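PDB 5NNP: N-terminal acetyltransferase-like protein from Chaetomium thermophilum, which probably serves as the TPR-rich auxiliary subunit of an N-terminal acetyltransferase A complex, which transfers acetyl groups to the N termini of proteins. Local coordinates for residues I53-G58 with R89-F94; A479-T482 with W488-T491. All blocks are in the same frame, centred on the assembly; numbering follows the deposited sequence.

Contact 1 of 2, residues I53-G58 with R89-F94; sequences ILNAQG and RTNKNF
N55 and T90 face each other between two helix ends, the CB of each directed toward the other segment. In N55, CG lies anti to the backbone N (chi1 -170°), which carries the amide out from the last turn of helix 44-55 to the other segment. Its OD1 stands near the threonine methyl, CB and hydroxyl alike, a loose van der Waals contact in which N55 OD1 and T90 CG2 are 3.9 Å apart. The T90 hydroxyl is engaged within its own helix, where OG1 bonds to I86 O. N91 meets N55 differently: the two side chains run antiparallel past each other, amide planes 63° apart, N55 ND2 coming to 3.8 Å from N91 ND2. Two amide nitrogens cannot bond each other, and N91 ND2 is turned back to L87 O. The meeting is therefore a loose touch at the surface. N55 also rests on A63 and L87, while N91 reaches T60 and F64, so helix 60-73 fills in beside the pair. Just beyond, K92, with positive phi, closes helix 78-90 in a Schellman motif. Two helix C-termini thus come side by side with an intervening helix packed alongside, as in the successive helices of a TPR superhelix.

Contact 2 of 2, residues A479-T482 with W488-T491; sequences ADLT and WFLT
L481 meets F489 in this contact between helices 476-483 and 487-499, and one residue on T482 meets L490. The second segment begins with W488, whose side chain turns off to helix 442-454, touching S446 and K450, and meets a ring of another protein chain with the planes at about 90°. F489 CB lies over the centre of the W488 ring, 3.9 Å above its plane.

F489 comes next and its CB is directed toward the first helix. Its CG is anti to the backbone N (chi1 178°), which carries the ring to helix 476-483 and presents a face to L481. The leucine crosses it at about a right angle and places one methyl over that face: L481 CD1 lies 4.1 Å from the centroid of the F489 ring, 26° off the normal, a CH-pi contact. The methyl is displaced from the ring centre, and L481 CD1 comes to 3.7 Å from F489 CD2. L453, L462 and M465 give the phenylalanine apolar surroundings, and M465 touches L481 as well.

At L490 the CB is directed neither toward nor away from the first helix, but the branched end of the side chain comes nearer. There L490 CD2 lies 4.1 Å from T482 OG1, an ordinary van der Waals touch. The same hydroxyl is bonded to L478 O in its own helix. T512 of helix 503-523 touches both residues, and V513 and I516 add to the apolar surroundings of L490. Two consecutive helices, joined by a short connection and meeting at a large angle with further helices on their flanks, are characteristic of an all-helical TPR-like solenoid.

How the contacts relate
Contact 1 comes first along the chain and closes well before contact 2 opens; their centres are 28 Å apart and their nearest atoms about 15 Å apart, so they do not touch. Contact 1 brings helix 44-55 beside helix 78-90 in the N-terminal TPR region, whereas contact 2 joins the sequence neighbours 476-483 and 487-499 in the part of the chain related to the NatA auxiliary subunit. One is a surface contact about 28 Å from the chain centre, the other a buried one about 17 Å from it. A link between them runs through helix 503-523: its E522 forms a salt bridge with K92, and its T512 touches T482 and L490. Distant parts of the solenoid thus come together.

Contact 1 of 2, residues I53-G58 with R89-F94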
ATOM      1  N   ILE A  53      18.069  10.778  30.635  1.00 77.51           N
ATOM      2  CA  ILE A  53      18.736   9.538  31.007  1.00 81.42           C
ATOM      3  C   ILE A  53      17.754   8.553  31.625  1.00 85.15           C
ATOM      4  O   ILE A  53      17.839   7.350  31.385  1.00 90.09           O
ATOM      5  CB  ILE A  53      19.891   9.795  31.987  1.00 82.77           C
ATOM      6  CG1 ILE A  53      20.940  10.701  31.337  1.00 78.91           C
ATOM      7  CG2 ILE A  53      20.520   8.478  32.425  1.00 91.51           C
ATOM      8  CD1 ILE A  53      22.102  11.071  32.246  1.00 76.48           C
ATOM      9  N   LEU A  54      16.817   9.062  32.415  1.00 85.00           N
ATOM     10  CA  LEU A  54      15.789   8.208  32.989  1.00 92.94           C
ATOM     11  C   LEU A  54      14.953   7.568  31.886  1.00 98.73           C
ATOM     12  O   LEU A  54      14.701   6.357  31.908  1.00104.80           O
ATOM     13  CB  LEU A  54      14.900   9.002  33.944  1.00 89.76           C
ATOM     14  CG  LEU A  54      15.578   9.461  35.235  1.00 85.53           C
ATOM     15  CD1 LEU A  54      14.611  10.266  36.078  1.00 82.87           C
ATOM     16  CD2 LEU A  54      16.104   8.270  36.016  1.00 84.62           C
ATOM     17  N   ASN A  55      14.538   8.388  30.919  1.00 93.58           N
ATOM     18  CA  ASN A  55      13.756   7.917  29.779  1.00 91.88           C
ATOM     19  C   ASN A  55      14.559   6.948  28.919  1.00 92.92           C
ATOM     20  O   ASN A  55      14.003   6.029  28.317  1.00 95.93           O
ATOM     21  CB  ASN A  55      13.276   9.100  28.935  1.00 92.40           C
ATOM     22  CG  ASN A  55      12.255   8.697  27.879  1.00 92.57           C
ATOM     23  OD1 ASN A  55      12.578   8.611  26.695  1.00 92.22           O
ATOM     24  ND2 ASN A  55      11.016   8.453  28.305  1.00 88.85           N
ATOM     25  N   ALA A  56      15.872   7.155  28.884  1.00 91.23           N
ATOM     26  CA  ALA A  56      16.774   6.305  28.115  1.00 92.54           C
ATOM     27  C   ALA A  56      17.055   4.985  28.835  1.00112.25           C
ATOM     28  O   ALA A  56      17.962   4.236  28.457  1.00117.52           O
ATOM     29  CB  ALA A  56      18.070   7.042  27.833  1.00 83.11           C
ATOM     30  N   GLN A  57      16.279   4.706  29.879  1.00114.48           N
ATOM     31  CA  GLN A  57      16.405   3.455  30.613  1.00117.24           C
ATOM     32  C   GLN A  57      15.044   3.073  31.191  1.00111.37           C
ATOM     33  O   GLN A  57      14.936   2.650  32.342  1.00118.21           O
ATOM     34  CB  GLN A  57      17.467   3.573  31.716  1.00124.45           C
ATOM     35  CG  GLN A  57      17.928   2.237  32.326  1.00134.36           C
ATOM     36  CD  GLN A  57      18.945   1.486  31.466  1.00139.31           C
ATOM     37  OE1 GLN A  57      18.768   1.341  30.255  1.00143.85           O
ATOM     38  NE2 GLN A  57      20.016   1.004  32.098  1.00139.20           N
ATOM     39  N   GLY A  58      14.002   3.250  30.385  1.00105.41           N
ATOM     40  CA  GLY A  58      12.678   2.750  30.709  1.00107.43           C
ATOM     41  C   GLY A  58      11.879   3.537  31.732  1.00107.21           C
ATOM     42  O   GLY A  58      10.669   3.334  31.870  1.00109.69           O
ATOM     43  N   ARG A  89       8.092  12.837  21.680  1.00 36.58           N
ATOM     44  CA  ARG A  89       8.370  12.272  20.370  1.00 38.10           C
ATOM     45  C   ARG A  89       8.779  10.813  20.490  1.00 41.84           C
ATOM     46  O   ARG A  89       8.443   9.999  19.640  1.00 54.25           O
ATOM     47  CB  ARG A  89       9.455  13.062  19.654  1.00 38.03           C
ATOM     48  CG  ARG A  89       9.734  12.534  18.288  1.00 40.26           C
ATOM     49  CD  ARG A  89      10.794  13.336  17.609  1.00 47.19           C
ATOM     50  NE  ARG A  89      12.108  13.090  18.177  1.00 53.83           N
ATOM     51  CZ  ARG A  89      13.226  13.620  17.699  1.00 60.19           C
ATOM     52  NH1 ARG A  89      13.171  14.426  16.650  1.00 60.50           N
ATOM     53  NH2 ARG A  89      14.397  13.348  18.265  1.00 65.71           N
ATOM     54  N   THR A  90       9.498  10.480  21.557  1.00 44.43           N
ATOM     55  CA  THR A  90       9.904   9.102  21.796  1.00 49.34           C
ATOM     56  C   THR A  90       8.705   8.210  22.066  1.00 48.40           C
ATOM     57  O   THR A  90       8.641   7.090  21.563  1.00 52.40           O
ATOM     58  CB  THR A  90      10.865   8.977  22.983  1.00 49.80           C
ATOM     59  OG1 THR A  90      12.028   9.768  22.747  1.00 51.88           O
ATOM     60  CG2 THR A  90      11.292   7.540  23.145  1.00 53.46           C
ATOM     61  N   ASN A  91       7.776   8.709  22.880  1.00 49.21           N
ATOM     62  CA  ASN A  91       6.553   7.981  23.219  1.00 58.17           C
ATOM     63  C   ASN A  91       5.471   8.130  22.152  1.00 53.12           C
ATOM     64  O   ASN A  91       4.299   7.861  22.395  1.00 62.26           O
ATOM     65  CB  ASN A  91       6.016   8.438  24.578  1.00 66.03           C
ATOM     66  CG  ASN A  91       6.837   7.887  25.745  1.00 83.04           C
ATOM     67  OD1 ASN A  91       6.597   6.772  26.214  1.00 93.72           O
ATOM     68  ND2 ASN A  91       7.809   8.669  26.217  1.00 81.48           N
ATOM     69  N   LYS A  92       5.892   8.573  20.974  1.00 48.83           N
ATOM     70  CA  LYS A  92       5.054   8.611  19.780  1.00 50.75           C
ATOM     71  C   LYS A  92       3.871   9.574  19.853  1.00 48.66           C
ATOM     72  O   LYS A  92       2.986   9.521  19.001  1.00 51.07           O
ATOM     73  CB  LYS A  92       4.551   7.210  19.458  1.00 50.93           C
ATOM     74  CG  LYS A  92       5.673   6.222  19.262  1.00 52.08           C
ATOM     75  CD  LYS A  92       6.804   6.865  18.492  1.00 54.92           C
ATOM     76  CE  LYS A  92       8.015   5.955  18.466  1.00 55.73           C
ATOM     77  NZ  LYS A  92       7.626   4.629  17.958  1.00 62.80           N
ATOM     78  N   ASN A  93       3.870  10.450  20.853  1.00 38.87           N
ATOM     79  CA  ASN A  93       2.895  11.530  20.929  1.00 36.90           C
ATOM     80  C   ASN A  93       3.399  12.775  20.212  1.00 35.80           C
ATOM     81  O   ASN A  93       3.814  13.761  20.832  1.00 40.26           O
ATOM     82  CB  ASN A  93       2.561  11.871  22.376  1.00 39.68           C
ATOM     83  CG  ASN A  93       1.445  12.905  22.490  1.00 51.22           C
ATOM     84  OD1 ASN A  93       1.006  13.496  21.494  1.00 48.08           O
ATOM     85  ND2 ASN A  93       0.985  13.132  23.712  1.00 59.80           N
ATOM     86  N   PHE A  94       3.338  12.731  18.895  1.00 31.25           N
ATOM     87  CA  PHE A  94       3.881  13.785  18.058  1.00 31.38           C
ATOM     88  C   PHE A  94       3.173  15.111  18.244  1.00 38.39           C
ATOM     89  O   PHE A  94       3.714  16.165  17.940  1.00 47.84           O
ATOM     90  CB  PHE A  94       3.810  13.358  16.595  1.00 31.59           C
ATOM     91  CG  PHE A  94       4.612  12.121  16.300  1.00 38.21           C
ATOM     92  CD1 PHE A  94       5.717  11.802  17.081  1.00 37.20           C
ATOM     93  CD2 PHE A  94       4.261  11.279  15.263  1.00 32.55           C
ATOM     94  CE1 PHE A  94       6.465  10.679  16.824  1.00 38.41           C
ATOM     95  CE2 PHE A  94       4.994  10.162  15.000  1.00 37.76           C
ATOM     96  CZ  PHE A  94       6.110   9.855  15.782  1.00 40.28           C
TER

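Contact 2 of 2, residues A479-T482 with W488-T491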
ATOM      1  N   ALA A 479       6.284 -15.157  15.807  1.00 44.38           N
ATOM      2  CA  ALA A 479       7.066 -13.948  16.052  1.00 39.77           C
ATOM      3  C   ALA A 479       7.628 -13.419  14.741  1.00 47.96           C
ATOM      4  O   ALA A 479       7.610 -12.204  14.475  1.00 48.59           O
ATOM      5  CB  ALA A 479       8.190 -14.217  17.040  1.00 37.25           C
ATOM      6  N   ASP A 480       8.139 -14.336  13.922  1.00 41.34           N
ATOM      7  CA  ASP A 480       8.741 -13.928  12.675  1.00 38.52           C
ATOM      8  C   ASP A 480       7.651 -13.334  11.782  1.00 40.71           C
ATOM      9  O   ASP A 480       7.838 -12.275  11.180  1.00 41.32           O
ATOM     10  CB  ASP A 480       9.450 -15.096  11.995  1.00 42.21           C
ATOM     11  CG  ASP A 480      10.299 -14.645  10.823  1.00 58.65           C
ATOM     12  OD1 ASP A 480      11.073 -13.673  11.007  1.00 62.33           O
ATOM     13  OD2 ASP A 480      10.173 -15.234   9.720  1.00 58.02           O
ATOM     14  N   LEU A 481       6.496 -13.993  11.731  1.00 35.52           N
ATOM     15  CA  LEU A 481       5.410 -13.521  10.884  1.00 39.60           C
ATOM     16  C   LEU A 481       4.897 -12.154  11.346  1.00 44.16           C
ATOM     17  O   LEU A 481       4.538 -11.303  10.530  1.00 48.89           O
ATOM     18  CB  LEU A 481       4.278 -14.549  10.856  1.00 32.64           C
ATOM     19  CG  LEU A 481       4.571 -15.840  10.081  1.00 34.08           C
ATOM     20  CD1 LEU A 481       3.489 -16.877  10.352  1.00 36.93           C
ATOM     21  CD2 LEU A 481       4.690 -15.569   8.586  1.00 30.24           C
ATOM     22  N   THR A 482       4.871 -11.944  12.655  1.00 44.23           N
ATOM     23  CA  THR A 482       4.480 -10.661  13.223  1.00 37.51           C
ATOM     24  C   THR A 482       5.471  -9.584  12.830  1.00 36.69           C
ATOM     25  O   THR A 482       5.094  -8.537  12.326  1.00 37.45           O
ATOM     26  CB  THR A 482       4.406 -10.732  14.750  1.00 41.45           C
ATOM     27  OG1 THR A 482       3.430 -11.711  15.146  1.00 43.10           O
ATOM     28  CG2 THR A 482       4.028  -9.380  15.321  1.00 38.92           C
ATOM     29  N   TRP A 488      -2.319 -11.198   6.295  1.00 33.06           N
ATOM     30  CA  TRP A 488      -3.250 -12.243   5.884  1.00 34.82           C
ATOM     31  C   TRP A 488      -3.246 -13.347   6.939  1.00 37.81           C
ATOM     32  O   TRP A 488      -4.312 -13.776   7.408  1.00 39.35           O
ATOM     33  CB  TRP A 488      -2.929 -12.799   4.483  1.00 26.36           C
ATOM     34  CG  TRP A 488      -1.871 -13.883   4.411  1.00 36.75           C
ATOM     35  CD1 TRP A 488      -0.561 -13.728   4.046  1.00 32.86           C
ATOM     36  CD2 TRP A 488      -2.041 -15.286   4.697  1.00 41.57           C
ATOM     37  NE1 TRP A 488       0.092 -14.938   4.099  1.00 30.95           N
ATOM     38  CE2 TRP A 488      -0.789 -15.906   4.493  1.00 37.24           C
ATOM     39  CE3 TRP A 488      -3.122 -16.070   5.120  1.00 42.91           C
ATOM     40  CZ2 TRP A 488      -0.597 -17.272   4.682  1.00 41.29           C
ATOM     41  CZ3 TRP A 488      -2.924 -17.433   5.308  1.00 38.61           C
ATOM     42  CH2 TRP A 488      -1.674 -18.017   5.089  1.00 39.95           C
ATOM     43  N   PHE A 489      -2.061 -13.770   7.361  1.00 33.72           N
ATOM     44  CA  PHE A 489      -2.015 -14.879   8.294  1.00 38.49           C
ATOM     45  C   PHE A 489      -2.561 -14.458   9.651  1.00 42.98           C
ATOM     46  O   PHE A 489      -3.327 -15.193  10.264  1.00 36.76           O
ATOM     47  CB  PHE A 489      -0.605 -15.440   8.463  1.00 30.56           C
ATOM     48  CG  PHE A 489      -0.545 -16.546   9.466  1.00 40.20           C
ATOM     49  CD1 PHE A 489      -0.938 -17.830   9.118  1.00 37.39           C
ATOM     50  CD2 PHE A 489      -0.146 -16.307  10.767  1.00 43.51           C
ATOM     51  CE1 PHE A 489      -0.904 -18.847  10.028  1.00 35.13           C
ATOM     52  CE2 PHE A 489      -0.119 -17.341  11.693  1.00 46.92           C
ATOM     53  CZ  PHE A 489      -0.500 -18.609  11.316  1.00 39.32           C
ATOM     54  N   LEU A 490      -2.155 -13.277  10.118  1.00 46.15           N
ATOM     55  CA  LEU A 490      -2.618 -12.770  11.408  1.00 37.16           C
ATOM     56  C   LEU A 490      -4.145 -12.686  11.440  1.00 39.49           C
ATOM     57  O   LEU A 490      -4.770 -13.094  12.420  1.00 38.86           O
ATOM     58  CB  LEU A 490      -2.000 -11.407  11.713  1.00 36.94           C
ATOM     59  CG  LEU A 490      -0.497 -11.354  12.030  1.00 41.58           C
ATOM     60  CD1 LEU A 490      -0.026  -9.914  12.214  1.00 43.79           C
ATOM     61  CD2 LEU A 490      -0.155 -12.167  13.250  1.00 35.99           C
ATOM     62  N   THR A 491      -4.746 -12.187  10.362  1.00 38.99           N
ATOM     63  CA  THR A 491      -6.203 -12.065  10.311  1.00 36.86           C
ATOM     64  C   THR A 491      -6.870 -13.442  10.313  1.00 42.20           C
ATOM     65  O   THR A 491      -7.782 -13.694  11.103  1.00 41.45           O
ATOM     66  CB  THR A 491      -6.672 -11.281   9.075  1.00 32.40           C
ATOM     67  OG1 THR A 491      -5.968 -10.039   8.997  1.00 34.45           O
ATOM     68  CG2 THR A 491      -8.155 -10.991   9.166  1.00 35.01           C
TER